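Long-range contacts in putative D-lactate dehydrogenase (Chlamydomonas reinhardtii, PDB 4ZGS), which probably reduces pyruvate to D-lactate, as an NAD-binding pyruvate reductase of algal chloroplasts: residues Leu291-Asn296 against Thr333-Phe338; Cys239-Ser244 against Val266-Leu271; Val184-Ile189 against Ala206-Pro211. All coordinates share one frame; numbering follows the deposited sequence.

All three contacts lie in the NAD-binding Rossmann-type domain and follow one NAD molecule along its length. Interaction 1 sits at the nicotinamide amide. Interaction 2 runs beside the cofactor from the nicotinamide ribose to the adenine. Interaction 3 binds the pyrophosphate and lies beside the adenosine ribose. Interaction 2 is the middle member, with its centre about 12 Å from the centre of each of the others. It packs on both neighbours: CG2 of Val-293 lies 3.7 Å from N of Arg-268, and CB of Cys-239 lies 4.1 Å from O of Val-184. Interactions 1 and 3 do not touch. Their nearest atoms are about 8 Å apart and their centres about 20 Å, yet both reach the cofactor.

Interaction 1 (Leu291-Asn296 against Thr333-Phe338). With NAD (nicotinamide-adenine-dinucleotide), chain I.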
loop_
_atom_site.group_PDB
_atom_site.type_symbol
_atom_site.label_atom_id
_atom_site.label_comp_id
_atom_site.label_asym_id
_atom_site.label_seq_id
_atom_site.Cartn_x
_atom_site.Cartn_y
_atom_site.Cartn_z
ATOM N N LEU A 291 0.192 2.961 18.793
ATOM C CA LEU A 291 0.486 1.750 19.567
ATOM C C LEU A 291 1.721 1.116 18.987
ATOM O O LEU A 291 1.875 1.093 17.769
ATOM C CB LEU A 291 -0.640 0.722 19.524
ATOM C CG LEU A 291 -2.030 1.122 19.956
ATOM C CD1 LEU A 291 -2.939 -0.092 19.796
ATOM C CD2 LEU A 291 -1.984 1.621 21.397
ATOM N N ASP A 292 2.649 0.735 19.854
ATOM C CA ASP A 292 3.739 -0.172 19.525
ATOM C C ASP A 292 3.411 -1.557 20.088
ATOM O O ASP A 292 4.164 -2.507 19.906
ATOM C CB ASP A 292 5.062 0.345 20.103
ATOM C CG ASP A 292 6.275 -0.372 19.529
ATOM O OD1 ASP A 292 6.310 -0.457 18.280
ATOM O OD2 ASP A 292 7.171 -0.854 20.312
ATOM N N VAL A 293 2.289 -1.650 20.795
ATOM C CA VAL A 293 1.939 -2.851 21.564
ATOM C C VAL A 293 0.417 -3.076 21.627
ATOM O O VAL A 293 -0.361 -2.115 21.548
ATOM C CB VAL A 293 2.503 -2.763 23.027
ATOM C CG1 VAL A 293 4.037 -2.795 23.022
ATOM C CG2 VAL A 293 1.959 -1.514 23.755
ATOM N N TYR A 294 0.013 -4.337 21.769
ATOM C CA TYR A 294 -1.397 -4.759 21.790
ATOM C C TYR A 294 -1.612 -5.974 22.705
ATOM O O TYR A 294 -0.757 -6.834 22.766
ATOM C CB TYR A 294 -1.854 -5.067 20.371
ATOM C CG TYR A 294 -3.253 -5.603 20.254
ATOM C CD1 TYR A 294 -4.350 -4.756 20.223
ATOM C CD2 TYR A 294 -3.475 -6.974 20.173
ATOM C CE1 TYR A 294 -5.638 -5.254 20.108
ATOM C CE2 TYR A 294 -4.752 -7.488 20.062
ATOM C CZ TYR A 294 -5.832 -6.619 20.028
ATOM O OH TYR A 294 -7.103 -7.125 19.911
ATOM N N GLU A 295 -2.778 -6.098 23.332
ATOM C CA GLU A 295 -2.985 -7.013 24.467
ATOM C C GLU A 295 -2.590 -8.497 24.345
ATOM O O GLU A 295 -2.037 -9.039 25.304
ATOM C CB GLU A 295 -4.458 -6.983 24.848
ATOM C CG GLU A 295 -4.801 -7.751 26.100
ATOM C CD GLU A 295 -6.302 -7.879 26.278
ATOM O OE1 GLU A 295 -7.045 -7.252 25.490
ATOM O OE2 GLU A 295 -6.739 -8.613 27.191
ATOM N N ASN A 296 -2.878 -9.180 23.240
ATOM C CA ASN A 296 -2.320 -10.538 23.098
ATOM C C ASN A 296 -1.317 -10.521 21.960
ATOM O O ASN A 296 -1.676 -10.529 20.802
ATOM C CB ASN A 296 -3.407 -11.611 22.880
ATOM C CG ASN A 296 -2.854 -13.070 22.973
ATOM O OD1 ASN A 296 -1.651 -13.313 22.842
ATOM N ND2 ASN A 296 -3.745 -14.027 23.240
ATOM N N THR A 333 2.825 0.189 15.107
ATOM C CA THR A 333 4.150 -0.362 14.762
ATOM C C THR A 333 4.293 -1.701 15.457
ATOM O O THR A 333 3.668 -1.950 16.491
ATOM C CB THR A 333 5.333 0.542 15.218
ATOM O OG1 THR A 333 5.146 0.891 16.596
ATOM C CG2 THR A 333 5.467 1.823 14.362
ATOM N N PRO A 334 5.110 -2.578 14.878
ATOM C CA PRO A 334 5.236 -3.958 15.348
ATOM C C PRO A 334 6.327 -4.111 16.422
ATOM O O PRO A 334 7.371 -4.707 16.158
ATOM C CB PRO A 334 5.577 -4.720 14.063
ATOM C CG PRO A 334 6.389 -3.730 13.277
ATOM C CD PRO A 334 5.847 -2.348 13.622
ATOM N N HIS A 335 6.084 -3.560 17.613
ATOM C CA HIS A 335 7.028 -3.643 18.736
ATOM C C HIS A 335 8.440 -3.183 18.346
ATOM O O HIS A 335 9.428 -3.879 18.565
ATOM C CB HIS A 335 7.067 -5.077 19.273
ATOM C CG HIS A 335 7.404 -5.163 20.731
ATOM N ND1 HIS A 335 6.537 -5.679 21.669
ATOM C CD2 HIS A 335 8.512 -4.786 21.414
ATOM C CE1 HIS A 335 7.096 -5.624 22.865
ATOM N NE2 HIS A 335 8.295 -5.086 22.737
ATOM N N THR A 336 8.529 -2.053 17.671
ATOM C CA THR A 336 9.824 -1.534 17.260
ATOM C C THR A 336 10.374 -0.376 18.117
ATOM O O THR A 336 11.412 0.179 17.777
ATOM C CB THR A 336 9.766 -1.079 15.800
ATOM O OG1 THR A 336 8.802 -0.018 15.677
ATOM C CG2 THR A 336 9.336 -2.228 14.914
ATOM N N ALA A 337 9.662 0.023 19.171
ATOM C CA ALA A 337 10.106 1.163 19.962
ATOM C C ALA A 337 11.541 1.005 20.510
ATOM O O ALA A 337 12.229 2.006 20.658
ATOM C CB ALA A 337 9.138 1.439 21.120
ATOM N N PHE A 338 11.959 -0.225 20.826
ATOM C CA PHE A 338 13.309 -0.481 21.329
ATOM C C PHE A 338 14.254 -0.667 20.173
ATOM O O PHE A 338 15.453 -0.791 20.359
ATOM C CB PHE A 338 13.400 -1.745 22.178
ATOM C CG PHE A 338 13.524 -3.015 21.340
ATOM C CD1 PHE A 338 12.467 -3.440 20.531
ATOM C CD2 PHE A 338 14.711 -3.735 21.295
ATOM C CE1 PHE A 338 12.587 -4.609 19.736
ATOM C CE2 PHE A 338 14.837 -4.890 20.501
ATOM C CZ PHE A 338 13.773 -5.326 19.725
HETATM P PA NAD I . 10.954 2.000 34.988
HETATM O O1A NAD I . 10.972 1.200 36.235
HETATM O O2A NAD I . 12.049 2.957 35.286
HETATM O O5B NAD I . 9.549 2.737 34.764
HETATM C C5B NAD I . 8.349 2.288 35.392
HETATM C C4B NAD I . 7.794 3.334 36.305
HETATM O O4B NAD I . 6.308 3.184 36.450
HETATM C C3B NAD I . 8.373 3.241 37.671
HETATM O O3B NAD I . 8.907 4.522 38.112
HETATM C C2B NAD I . 7.285 2.854 38.562
HETATM O O2B NAD I . 7.471 3.465 39.867
HETATM C C1B NAD I . 6.055 3.363 37.916
HETATM N N9A NAD I . 4.873 2.745 38.363
HETATM C C8A NAD I . 4.763 1.558 39.146
HETATM N N7A NAD I . 3.409 1.278 39.400
HETATM C C5A NAD I . 2.681 2.279 38.793
HETATM C C6A NAD I . 1.296 2.606 38.656
HETATM N N6A NAD I . 0.291 1.793 39.235
HETATM N N1A NAD I . 0.983 3.635 38.007
HETATM C C2A NAD I . 1.732 4.428 37.456
HETATM N N3A NAD I . 3.013 4.295 37.473
HETATM C C4A NAD I . 3.613 3.215 38.139
HETATM O O3 NAD I . 11.333 1.109 33.709
HETATM P PN NAD I . 11.449 1.671 32.215
HETATM O O1N NAD I . 12.826 1.559 31.676
HETATM O O2N NAD I . 11.211 3.133 32.170
HETATM O O5D NAD I . 10.397 0.917 31.279
HETATM C C5D NAD I . 10.309 -0.511 31.222
HETATM C C4D NAD I . 9.143 -0.800 30.353
HETATM O O4D NAD I . 9.484 -0.558 28.933
HETATM C C3D NAD I . 8.721 -2.206 30.397
HETATM O O3D NAD I . 7.933 -2.484 31.584
HETATM C C2D NAD I . 7.916 -2.319 29.183
HETATM O O2D NAD I . 6.562 -1.901 29.482
HETATM C C1D NAD I . 8.519 -1.395 28.188
HETATM N N1N NAD I . 9.149 -2.114 27.151
HETATM C C2N NAD I . 8.910 -1.763 25.802
HETATM C C3N NAD I . 9.517 -2.479 24.771
HETATM C C7N NAD I . 9.254 -2.101 23.316
HETATM O O7N NAD I . 8.162 -1.679 22.979
HETATM N N7N NAD I . 10.268 -2.255 22.336
HETATM C C4N NAD I . 10.371 -3.555 25.078
HETATM C C5N NAD I . 10.608 -3.911 26.421
HETATM C C6N NAD I . 10.005 -3.196 27.450
#
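The carboxylate of Asp-292 sits against the turn 333-337 and accepts the N-H groups of Thr-336 and Ala-337. CG stands anti to the backbone N (chi1 -167°), and this turns both oxygens to the turn. OD1 accepts from N of Thr-336 at 2.8 Å through its syn lone pair. OD2 is met by N of Ala-337 at 2.9 Å, from above the carboxylate plane. OG1 of Thr-333 also donates to OD1. That bond is modelled very short, so its length is doubtful. The same hydroxyl is hydrogen-bonded to NE2 of His-142 on helix 136-151.

The backbones add two bonds. N of Thr-333 donates to O of Leu-291 at 3.0 Å and is fairly straight (164°). N of His-335 reaches O of Asp-292 only weakly, at 3.2 Å. The ring of His-335 reaches the carboxamide of the cofactor, with NE2 3.2 Å from C7N of NAD. CG1 of Val-293 lies 4.0 Å from ND1 of this ring. OD2 of Asp-292 lies 3.0 Å from O7N of NAD.

Arg-152 of the second subunit binds the carbonyls of Thr-336 and Ala-337. The turn therefore lies between cofactor and subunit interface. The two loops follow adjacent parallel strands, 286-291 and 330-332, and form the nicotinamide end of a Rossmann-type NAD pocket.

Interaction 2 (Cys239-Ser244 against Val266-Leu271); sequences CPLLPS and VSRGGL. With NAD (nicotinamide-adenine-dinucleotide), chain I.
Leu-241 drives its two methyl groups into the turn of Arg-268, Gly-270 and Leu-271. CG is anti to the backbone N (chi1 -175°), which carries both methyls to the other segment. CD1 rests 3.6 Å from C of Gly-270 and 3.7 Å from CD2 of Leu-271. Gly-270 has no side chain, and Leu-241 lies directly on its backbone. CD2 meets the arginine, 3.6 Å from NH1 of Arg-268, and the two side chains cross at about a right angle.

Leu-271 also reaches back to SG of Cys-239, 3.9 Å from its CD2. No hydrogen bond joins the two segments. CB of Ser-267 packs on O of Cys-239 at 3.5 Å. OG of Ser-267 is hydrogen-bonded to O of Leu-237, and Asn-265 binds N of Ser-267 and O of Arg-268.

The cofactor lies along both loops. OG of Ser-244 accepts a weak bond from N6A of NAD at 2.7 Å, and O2D of NAD donates weakly to O of Ser-267. These loops leave the neighbouring parallel strands 234-237 and 261-265. They lead on to helices 251-254 and 277-283, while Val-266 packs on helix 136-151.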
loop_
_atom_site.group_PDB
_atom_site.type_symbol
_atom_site.label_atom_id
_atom_site.label_comp_id
_atom_site.label_asym_id
_atom_site.label_seq_id
_atom_site.Cartn_x
_atom_site.Cartn_y
_atom_site.Cartn_z
ATOM N N CYS A 239 3.992 3.398 32.155
ATOM C CA CYS A 239 4.074 2.574 33.358
ATOM C C CYS A 239 4.215 1.088 33.012
ATOM O O CYS A 239 3.816 0.640 31.927
ATOM C CB CYS A 239 2.842 2.784 34.253
ATOM S SG CYS A 239 1.219 2.664 33.405
ATOM N N PRO A 240 4.781 0.312 33.946
ATOM C CA PRO A 240 4.868 -1.148 33.805
ATOM C C PRO A 240 3.484 -1.749 33.950
ATOM O O PRO A 240 2.572 -1.062 34.416
ATOM C CB PRO A 240 5.778 -1.566 34.962
ATOM C CG PRO A 240 5.543 -0.510 35.999
ATOM C CD PRO A 240 5.346 0.777 35.222
ATOM N N LEU A 241 3.318 -3.010 33.578
ATOM C CA LEU A 241 2.016 -3.623 33.725
ATOM C C LEU A 241 1.868 -4.247 35.112
ATOM O O LEU A 241 2.532 -5.233 35.439
ATOM C CB LEU A 241 1.813 -4.672 32.641
ATOM C CG LEU A 241 0.436 -5.311 32.599
ATOM C CD1 LEU A 241 -0.600 -4.202 32.434
ATOM C CD2 LEU A 241 0.386 -6.281 31.431
ATOM N N LEU A 242 0.978 -3.672 35.916
ATOM C CA LEU A 242 0.723 -4.140 37.278
ATOM C C LEU A 242 -0.745 -4.393 37.491
ATOM O O LEU A 242 -1.563 -3.931 36.703
ATOM C CB LEU A 242 1.203 -3.117 38.311
ATOM C CG LEU A 242 2.709 -2.888 38.418
ATOM C CD1 LEU A 242 3.030 -1.727 39.346
ATOM C CD2 LEU A 242 3.360 -4.161 38.937
ATOM N N PRO A 243 -1.086 -5.140 38.550
ATOM C CA PRO A 243 -2.503 -5.310 38.863
ATOM C C PRO A 243 -3.196 -3.949 38.972
ATOM O O PRO A 243 -4.358 -3.860 38.561
ATOM C CB PRO A 243 -2.477 -6.042 40.202
ATOM C CG PRO A 243 -1.200 -6.809 40.165
ATOM C CD PRO A 243 -0.223 -5.910 39.461
ATOM N N SER A 244 -2.498 -2.917 39.475
ATOM C CA SER A 244 -3.076 -1.564 39.555
ATOM C C SER A 244 -3.210 -0.916 38.179
ATOM O O SER A 244 -4.137 -0.144 37.943
ATOM C CB SER A 244 -2.252 -0.628 40.461
ATOM O OG SER A 244 -0.901 -0.510 40.049
ATOM N N VAL A 266 3.354 2.719 24.016
ATOM C CA VAL A 266 4.539 1.933 23.697
ATOM C C VAL A 266 4.987 1.048 24.855
ATOM O O VAL A 266 6.084 0.502 24.793
ATOM C CB VAL A 266 5.728 2.816 23.242
ATOM C CG1 VAL A 266 5.312 3.624 22.009
ATOM C CG2 VAL A 266 6.201 3.741 24.367
ATOM N N SER A 267 4.220 0.963 25.945
ATOM C CA SER A 267 4.684 0.113 27.059
ATOM C C SER A 267 4.161 -1.316 27.003
ATOM O O SER A 267 4.887 -2.203 26.581
ATOM C CB SER A 267 4.289 0.688 28.436
ATOM O OG SER A 267 4.665 2.038 28.590
ATOM N N ARG A 268 2.903 -1.535 27.379
ATOM C CA ARG A 268 2.367 -2.892 27.499
ATOM C C ARG A 268 0.926 -2.966 27.052
ATOM O O ARG A 268 0.100 -2.155 27.481
ATOM C CB ARG A 268 2.499 -3.382 28.937
ATOM C CG ARG A 268 3.929 -3.657 29.289
ATOM C CD ARG A 268 4.437 -4.768 28.372
ATOM N NE ARG A 268 5.316 -5.673 29.085
ATOM C CZ ARG A 268 4.886 -6.685 29.823
ATOM N NH1 ARG A 268 3.584 -6.912 29.940
ATOM N NH2 ARG A 268 5.762 -7.458 30.453
ATOM N N GLY A 269 0.617 -3.981 26.241
ATOM C CA GLY A 269 -0.703 -4.100 25.668
ATOM C C GLY A 269 -1.758 -4.216 26.730
ATOM O O GLY A 269 -2.865 -3.739 26.560
ATOM N N GLY A 270 -1.398 -4.821 27.850
ATOM C CA GLY A 270 -2.297 -4.975 28.979
ATOM C C GLY A 270 -2.792 -3.674 29.604
ATOM O O GLY A 270 -3.728 -3.701 30.406
ATOM N N LEU A 271 -2.147 -2.546 29.301
ATOM C CA LEU A 271 -2.577 -1.264 29.873
ATOM C C LEU A 271 -3.886 -0.773 29.281
ATOM O O LEU A 271 -4.546 0.081 29.860
ATOM C CB LEU A 271 -1.516 -0.191 29.659
ATOM C CG LEU A 271 -0.136 -0.496 30.233
ATOM C CD1 LEU A 271 0.831 0.575 29.819
ATOM C CD2 LEU A 271 -0.233 -0.582 31.740
HETATM P PA NAD I . 10.954 2.000 34.988
HETATM O O1A NAD I . 10.972 1.200 36.235
HETATM O O2A NAD I . 12.049 2.957 35.286
HETATM O O5B NAD I . 9.549 2.737 34.764
HETATM C C5B NAD I . 8.349 2.288 35.392
HETATM C C4B NAD I . 7.794 3.334 36.305
HETATM O O4B NAD I . 6.308 3.184 36.450
HETATM C C3B NAD I . 8.373 3.241 37.671
HETATM O O3B NAD I . 8.907 4.522 38.112
HETATM C C2B NAD I . 7.285 2.854 38.562
HETATM O O2B NAD I . 7.471 3.465 39.867
HETATM C C1B NAD I . 6.055 3.363 37.916
HETATM N N9A NAD I . 4.873 2.745 38.363
HETATM C C8A NAD I . 4.763 1.558 39.146
HETATM N N7A NAD I . 3.409 1.278 39.400
HETATM C C5A NAD I . 2.681 2.279 38.793
HETATM C C6A NAD I . 1.296 2.606 38.656
HETATM N N6A NAD I . 0.291 1.793 39.235
HETATM N N1A NAD I . 0.983 3.635 38.007
HETATM C C2A NAD I . 1.732 4.428 37.456
HETATM N N3A NAD I . 3.013 4.295 37.473
HETATM C C4A NAD I . 3.613 3.215 38.139
HETATM O O3 NAD I . 11.333 1.109 33.709
HETATM P PN NAD I . 11.449 1.671 32.215
HETATM O O1N NAD I . 12.826 1.559 31.676
HETATM O O2N NAD I . 11.211 3.133 32.170
HETATM O O5D NAD I . 10.397 0.917 31.279
HETATM C C5D NAD I . 10.309 -0.511 31.222
HETATM C C4D NAD I . 9.143 -0.800 30.353
HETATM O O4D NAD I . 9.484 -0.558 28.933
HETATM C C3D NAD I . 8.721 -2.206 30.397
HETATM O O3D NAD I . 7.933 -2.484 31.584
HETATM C C2D NAD I . 7.916 -2.319 29.183
HETATM O O2D NAD I . 6.562 -1.901 29.482
HETATM C C1D NAD I . 8.519 -1.395 28.188
HETATM N N1N NAD I . 9.149 -2.114 27.151
HETATM C C2N NAD I . 8.910 -1.763 25.802
HETATM C C3N NAD I . 9.517 -2.479 24.771
HETATM C C7N NAD I . 9.254 -2.101 23.316
HETATM O O7N NAD I . 8.162 -1.679 22.979
HETATM N N7N NAD I . 10.268 -2.255 22.336
HETATM C C4N NAD I . 10.371 -3.555 25.078
HETATM C C5N NAD I . 10.608 -3.911 26.421
HETATM C C6N NAD I . 10.005 -3.196 27.450
#

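Interaction 3 (Val184-Ile189 against Ala206-Pro211); sequences VGTGAI and AYDIKP. With NAD (nicotinamide-adenine-dinucleotide), chain I.
OD2 of Asp-208 is approached by both N and OG1 of Thr-186. The backbone N donates to it at 2.9 Å through the anti lone pair, and the bond is nearly straight (170°). OG1 lies 3.1 Å from the same OD2, and it also has a weak bond with OH of Tyr-222. The other oxygen is occupied within its own loop. N of Lys-210 donates to OD1 of Asp-208 at 2.7 Å, which makes an Asx turn. CG is anti to the backbone N (chi1 -165°), which carries the carboxylate to Thr-186. The bonds to its two oxygens then limit how it can turn.

Asp-208 stands beside the adenosine ribose. Its OD1 is 3.7 Å from O2B of NAD, long for a hydrogen bond. An acidic residue at the end of this second strand is a familiar feature of NAD-binding Rossmann domains.

The backbones join where N of Gly-185 donates to O of Tyr-207 at 2.9 Å. Val-184 and Tyr-207 form a parallel bridge, with both side chains on one face of the sheet. CG1 of Val-184 touches the ring at CD2 of Tyr-207, and the neighbouring ring atom CE2 of Tyr-207 nears C2A of the adenine. CG2 of Thr-186 packs on CB of Ala-206.

Beyond Gly-187, the N-cap, the chain grips the pyrophosphate. N of Ala-188 donates to O2A of NAD at 2.8 Å, and N of Ile-189 to O2N at 2.7 Å. The start of the helix probably adds a favourable dipole. Gly-185 and Gly-187 fit the glycine-rich turn of a Rossmann fold. The contact closes the beta-alpha-beta unit of strand 180-184, helix 188-200 and edge strand 203-207, with helix 225-231 packed on Val-184 and Tyr-207.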
loop_
_atom_site.group_PDB
_atom_site.type_symbol
_atom_site.label_atom_id
_atom_site.label_comp_id
_atom_site.label_asym_id
_atom_site.label_seq_id
_atom_site.Cartn_x
_atom_site.Cartn_y
_atom_site.Cartn_z
ATOM N N VAL A 184 2.107 9.193 31.699
ATOM C CA VAL A 184 1.708 8.233 32.729
ATOM C C VAL A 184 2.822 7.194 32.967
ATOM O O VAL A 184 3.069 6.286 32.162
ATOM C CB VAL A 184 0.387 7.519 32.373
ATOM C CG1 VAL A 184 0.005 6.583 33.487
ATOM C CG2 VAL A 184 -0.729 8.521 32.152
ATOM N N GLY A 185 3.468 7.370 34.110
ATOM C CA GLY A 185 4.637 6.642 34.567
ATOM C C GLY A 185 5.873 7.432 34.153
ATOM O O GLY A 185 6.067 7.797 32.961
ATOM N N THR A 186 6.710 7.673 35.164
ATOM C CA THR A 186 7.893 8.539 35.084
ATOM C C THR A 186 9.241 7.819 35.280
ATOM O O THR A 186 10.221 8.421 35.740
ATOM C CB THR A 186 7.753 9.723 36.021
ATOM O OG1 THR A 186 7.534 9.282 37.366
ATOM C CG2 THR A 186 6.571 10.548 35.525
ATOM N N GLY A 187 9.258 6.508 35.089
ATOM C CA GLY A 187 10.504 5.779 35.208
ATOM C C GLY A 187 11.453 6.169 34.090
ATOM O O GLY A 187 11.285 7.230 33.461
ATOM N N ALA A 188 12.473 5.344 33.873
ATOM C CA ALA A 188 13.548 5.667 32.940
ATOM C C ALA A 188 13.025 6.145 31.579
ATOM O O ALA A 188 13.481 7.156 31.050
ATOM C CB ALA A 188 14.452 4.456 32.768
ATOM N N ILE A 189 12.042 5.439 31.032
ATOM C CA ILE A 189 11.439 5.810 29.752
ATOM C C ILE A 189 10.475 7.027 29.812
ATOM O O ILE A 189 10.603 7.967 29.018
ATOM C CB ILE A 189 10.691 4.604 29.178
ATOM C CG1 ILE A 189 11.712 3.536 28.778
ATOM C CG2 ILE A 189 9.870 5.000 28.002
ATOM C CD1 ILE A 189 11.128 2.163 28.506
ATOM N N ALA A 206 2.442 15.029 34.595
ATOM C CA ALA A 206 2.859 13.668 34.846
ATOM C C ALA A 206 2.060 13.071 35.958
ATOM O O ALA A 206 1.612 13.779 36.874
ATOM C CB ALA A 206 4.334 13.614 35.195
ATOM N N TYR A 207 1.922 11.751 35.887
ATOM C CA TYR A 207 1.362 10.981 36.970
ATOM C C TYR A 207 2.261 9.796 37.257
ATOM O O TYR A 207 2.681 9.085 36.340
ATOM C CB TYR A 207 -0.034 10.468 36.633
ATOM C CG TYR A 207 -0.507 9.436 37.628
ATOM C CD1 TYR A 207 -1.072 9.823 38.830
ATOM C CD2 TYR A 207 -0.301 8.083 37.413
ATOM C CE1 TYR A 207 -1.491 8.889 39.762
ATOM C CE2 TYR A 207 -0.712 7.137 38.340
ATOM C CZ TYR A 207 -1.306 7.546 39.511
ATOM O OH TYR A 207 -1.718 6.621 40.446
ATOM N N ASP A 208 2.506 9.549 38.533
ATOM C CA ASP A 208 3.168 8.329 38.926
ATOM C C ASP A 208 2.838 8.073 40.353
ATOM O O ASP A 208 2.515 8.994 41.095
ATOM C CB ASP A 208 4.674 8.408 38.754
ATOM C CG ASP A 208 5.329 7.038 38.809
ATOM O OD1 ASP A 208 5.159 6.331 39.830
ATOM O OD2 ASP A 208 5.985 6.652 37.813
ATOM N N ILE A 209 2.985 6.823 40.762
ATOM C CA ILE A 209 2.680 6.497 42.126
ATOM C C ILE A 209 3.797 7.151 42.950
ATOM O O ILE A 209 3.546 7.719 44.018
ATOM C CB ILE A 209 2.569 4.967 42.320
ATOM C CG1 ILE A 209 1.653 4.639 43.503
ATOM C CG2 ILE A 209 3.947 4.330 42.453
ATOM C CD1 ILE A 209 0.365 5.432 43.500
ATOM N N LYS A 210 5.018 7.111 42.418
ATOM C CA LYS A 210 6.149 7.803 43.020
ATOM C C LYS A 210 6.728 8.859 42.066
ATOM O O LYS A 210 7.149 8.522 40.947
ATOM C CB LYS A 210 7.227 6.816 43.458
ATOM C CG LYS A 210 8.289 7.508 44.297
ATOM C CD LYS A 210 9.139 6.516 45.043
ATOM C CE LYS A 210 10.047 7.222 46.045
ATOM N NZ LYS A 210 10.783 6.231 46.886
ATOM N N PRO A 211 6.697 10.144 42.472
ATOM C CA PRO A 211 7.328 11.224 41.696
ATOM C C PRO A 211 8.825 11.007 41.436
ATOM O O PRO A 211 9.560 10.588 42.326
ATOM C CB PRO A 211 7.117 12.466 42.581
ATOM C CG PRO A 211 5.897 12.157 43.376
ATOM C CD PRO A 211 5.961 10.664 43.639
HETATM P PA NAD I . 10.954 2.000 34.988
HETATM O O1A NAD I . 10.972 1.200 36.235
HETATM O O2A NAD I . 12.049 2.957 35.286
HETATM O O5B NAD I . 9.549 2.737 34.764
HETATM C C5B NAD I . 8.349 2.288 35.392
HETATM C C4B NAD I . 7.794 3.334 36.305
HETATM O O4B NAD I . 6.308 3.184 36.450
HETATM C C3B NAD I . 8.373 3.241 37.671
HETATM O O3B NAD I . 8.907 4.522 38.112
HETATM C C2B NAD I . 7.285 2.854 38.562
HETATM O O2B NAD I . 7.471 3.465 39.867
HETATM C C1B NAD I . 6.055 3.363 37.916
HETATM N N9A NAD I . 4.873 2.745 38.363
HETATM C C8A NAD I . 4.763 1.558 39.146
HETATM N N7A NAD I . 3.409 1.278 39.400
HETATM C C5A NAD I . 2.681 2.279 38.793
HETATM C C6A NAD I . 1.296 2.606 38.656
HETATM N N6A NAD I . 0.291 1.793 39.235
HETATM N N1A NAD I . 0.983 3.635 38.007
HETATM C C2A NAD I . 1.732 4.428 37.456
HETATM N N3A NAD I . 3.013 4.295 37.473
HETATM C C4A NAD I . 3.613 3.215 38.139
HETATM O O3 NAD I . 11.333 1.109 33.709
HETATM P PN NAD I . 11.449 1.671 32.215
HETATM O O1N NAD I . 12.826 1.559 31.676
HETATM O O2N NAD I . 11.211 3.133 32.170
HETATM O O5D NAD I . 10.397 0.917 31.279
HETATM C C5D NAD I . 10.309 -0.511 31.222
HETATM C C4D NAD I . 9.143 -0.800 30.353
HETATM O O4D NAD I . 9.484 -0.558 28.933
HETATM C C3D NAD I . 8.721 -2.206 30.397
HETATM O O3D NAD I . 7.933 -2.484 31.584
HETATM C C2D NAD I . 7.916 -2.319 29.183
HETATM O O2D NAD I . 6.562 -1.901 29.482
HETATM C C1D NAD I . 8.519 -1.395 28.188
HETATM N N1N NAD I . 9.149 -2.114 27.151
HETATM C C2N NAD I . 8.910 -1.763 25.802
HETATM C C3N NAD I . 9.517 -2.479 24.771
HETATM C C7N NAD I . 9.254 -2.101 23.316
HETATM O O7N NAD I . 8.162 -1.679 22.979
HETATM N N7N NAD I . 10.268 -2.255 22.336
HETATM C C4N NAD I . 10.371 -3.555 25.078
HETATM C C5N NAD I . 10.608 -3.911 26.421
HETATM C C6N NAD I . 10.005 -3.196 27.450
#